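Local coordinates for protein hypothetical NUDIX hydrolase (Listeria monocytogenes, PDB 3SON) that is a putative Nudix hydrolase that probably cleaves nucleoside diphosphates linked to another group, and binds calcium in its crystal structure, at residues L9-I14 and Y135-R140. Numbering follows the deposited sequence.
Sequences LVIPFI and YELNER
Glu-136 OE2 is gripped by three donors. Arg-140 NE bonds Glu-136 OE2 at 2.8 Å, nearly straight at 163°. This nitrogen meets the anti lone pair of OE2, and the oxygen lies close to the guanidinium plane. Arg-140 NH2 adds a weak bond to Glu-136 OE2 at 3.3 Å. The backbone N of Asp-70 is the third donor, Ser-71 N holds Glu-136 OE1, and the Asp-70 carboxylate pairs with Arg-140 NH2. The Glu-136/Arg-140 bridge joins residues one helical turn apart; the bonds to Asp-70 and Ser-71 tie helix 128-142 to strand 66-76.

Contact with strand 7-15 is made by Leu-137. Its CG lies anti to the backbone N (chi1 177°) and CD2 continues anti to CA, so the extended chain brings CD2 to the strand. Leu-137 CD2 meets Ile-11 CG2 tip to tip at 3.5 Å, tight for two methyl groups. Leu-137 CD2 also lies 4.1 Å from Phe-13 CD1, at a slant to the ring. One methyl therefore touches two residues on the same side of the strand. Ala-94, Phe-22 and Met-146 also pack on Leu-137.

The contact is buried; the side chain of Ile-11 is about 13 Å from the calcium ion. Helix 128-142 covers a sheet face, as in the Nudix sandwich fold. The helix-strand contact is purely apolar. It probably rests on dispersion and water exclusion, while the polar bonds to strand 66-76 probably help anchor the helix elsewhere.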
loop_
_atom_site.group_PDB
_atom_site.type_symbol
_atom_site.label_atom_id
_atom_site.label_comp_id
_atom_site.label_asym_id
_atom_site.label_seq_id
_atom_site.Cartn_x
_atom_site.Cartn_y
_atom_site.Cartn_z
ATOM N N LEU A 9 0.888 7.741 -8.934
ATOM C CA LEU A 9 2.182 7.138 -9.191
ATOM C C LEU A 9 2.174 6.758 -10.668
ATOM O O LEU A 9 1.159 6.289 -11.200
ATOM C CB LEU A 9 2.437 5.914 -8.307
ATOM C CG LEU A 9 3.817 5.249 -8.383
ATOM C CD1 LEU A 9 4.758 5.909 -7.389
ATOM C CD2 LEU A 9 3.686 3.757 -8.094
ATOM N N VAL A 10 3.280 7.017 -11.342
ATOM C CA VAL A 10 3.409 6.660 -12.775
ATOM C C VAL A 10 4.748 5.983 -13.082
ATOM O O VAL A 10 5.807 6.541 -12.779
ATOM C CB VAL A 10 3.282 7.888 -13.674
ATOM C CG1 VAL A 10 3.293 7.475 -15.113
ATOM C CG2 VAL A 10 2.028 8.694 -13.356
ATOM N N ILE A 11 4.687 4.752 -13.623
ATOM C CA ILE A 11 5.861 3.932 -13.874
ATOM C C ILE A 11 6.179 4.012 -15.358
ATOM O O ILE A 11 5.406 3.535 -16.178
ATOM C CB ILE A 11 5.611 2.455 -13.507
ATOM C CG1 ILE A 11 5.232 2.323 -12.024
ATOM C CG2 ILE A 11 6.837 1.537 -13.826
ATOM C CD1 ILE A 11 4.832 0.919 -11.626
ATOM N N PRO A 12 7.307 4.627 -15.724
ATOM C CA PRO A 12 7.692 4.592 -17.167
ATOM C C PRO A 12 8.225 3.212 -17.540
ATOM O O PRO A 12 8.816 2.524 -16.686
ATOM C CB PRO A 12 8.856 5.597 -17.230
ATOM C CG PRO A 12 8.869 6.280 -15.911
ATOM C CD PRO A 12 8.348 5.280 -14.926
ATOM N N PHE A 13 7.986 2.751 -18.780
ATOM C CA PHE A 13 8.595 1.504 -19.248
ATOM C C PHE A 13 8.914 1.562 -20.743
ATOM O O PHE A 13 8.357 2.394 -21.473
ATOM C CB PHE A 13 7.724 0.275 -18.967
ATOM C CG PHE A 13 6.460 0.246 -19.752
ATOM C CD1 PHE A 13 5.328 0.906 -19.292
ATOM C CD2 PHE A 13 6.397 -0.412 -20.992
ATOM C CE1 PHE A 13 4.174 0.885 -20.008
ATOM C CE2 PHE A 13 5.229 -0.450 -21.709
ATOM C CZ PHE A 13 4.121 0.215 -21.257
ATOM N N ILE A 14 9.847 0.696 -21.179
ATOM C CA ILE A 14 10.222 0.612 -22.601
ATOM C C ILE A 14 10.307 -0.847 -22.965
ATOM O O ILE A 14 10.704 -1.673 -22.133
ATOM C CB ILE A 14 11.568 1.278 -22.948
ATOM C CG1 ILE A 14 12.674 0.772 -22.025
ATOM C CG2 ILE A 14 11.483 2.785 -22.843
ATOM C CD1 ILE A 14 14.047 1.387 -22.306
ATOM N N TYR A 135 5.081 -5.051 -9.879
ATOM C CA TYR A 135 4.725 -6.466 -10.101
ATOM C C TYR A 135 3.567 -6.601 -11.077
ATOM O O TYR A 135 3.606 -7.397 -12.044
ATOM C CB TYR A 135 4.362 -7.134 -8.757
ATOM C CG TYR A 135 3.784 -8.465 -8.953
ATOM C CD1 TYR A 135 4.577 -9.539 -9.272
ATOM C CD2 TYR A 135 2.415 -8.654 -8.905
ATOM C CE1 TYR A 135 4.011 -10.800 -9.528
ATOM C CE2 TYR A 135 1.863 -9.879 -9.142
ATOM C CZ TYR A 135 2.665 -10.944 -9.463
ATOM O OH TYR A 135 2.070 -12.187 -9.700
ATOM N N GLU A 136 2.490 -5.903 -10.772
ATOM C CA GLU A 136 1.287 -5.926 -11.632
ATOM C C GLU A 136 1.649 -5.509 -13.079
ATOM O O GLU A 136 1.269 -6.138 -14.038
ATOM C CB GLU A 136 0.217 -4.994 -11.061
ATOM C CG GLU A 136 -0.993 -4.992 -11.986
ATOM C CD GLU A 136 -2.060 -3.975 -11.628
ATOM O OE1 GLU A 136 -1.978 -3.297 -10.543
ATOM O OE2 GLU A 136 -2.980 -3.821 -12.486
ATOM N N LEU A 137 2.306 -4.375 -13.224
ATOM C CA LEU A 137 2.732 -3.933 -14.562
ATOM C C LEU A 137 3.520 -5.020 -15.324
ATOM O O LEU A 137 3.290 -5.266 -16.521
ATOM C CB LEU A 137 3.577 -2.659 -14.462
ATOM C CG LEU A 137 4.166 -2.097 -15.788
ATOM C CD1 LEU A 137 3.104 -1.977 -16.889
ATOM C CD2 LEU A 137 5.016 -0.821 -15.603
ATOM N N ASN A 138 4.446 -5.640 -14.621
ATOM C CA ASN A 138 5.303 -6.591 -15.189
ATOM C C ASN A 138 4.514 -7.840 -15.643
ATOM O O ASN A 138 4.653 -8.310 -16.785
ATOM C CB ASN A 138 6.426 -6.968 -14.242
ATOM C CG ASN A 138 7.437 -7.854 -14.911
ATOM O OD1 ASN A 138 7.986 -7.504 -15.982
ATOM N ND2 ASN A 138 7.672 -9.042 -14.326
ATOM N N GLU A 139 3.592 -8.310 -14.798
ATOM C CA GLU A 139 2.707 -9.423 -15.209
ATOM C C GLU A 139 1.838 -9.067 -16.395
ATOM O O GLU A 139 1.701 -9.863 -17.338
ATOM C CB GLU A 139 1.849 -9.901 -14.021
ATOM C CG GLU A 139 2.635 -10.549 -12.903
ATOM C CD GLU A 139 3.443 -11.729 -13.401
ATOM O OE1 GLU A 139 2.847 -12.686 -13.951
ATOM O OE2 GLU A 139 4.682 -11.687 -13.245
ATOM N N ARG A 140 1.273 -7.866 -16.384
ATOM C CA ARG A 140 0.484 -7.377 -17.510
ATOM C C ARG A 140 1.280 -7.244 -18.805
ATOM O O ARG A 140 0.820 -7.692 -19.822
ATOM C CB ARG A 140 -0.198 -6.110 -17.169
ATOM C CG ARG A 140 -1.334 -6.221 -16.186
ATOM C CD ARG A 140 -1.931 -4.844 -16.022
ATOM N NE ARG A 140 -3.062 -4.840 -15.111
ATOM C CZ ARG A 140 -4.305 -5.125 -15.457
ATOM N NH1 ARG A 140 -4.600 -5.497 -16.718
ATOM N NH2 ARG A 140 -5.255 -5.095 -14.518
#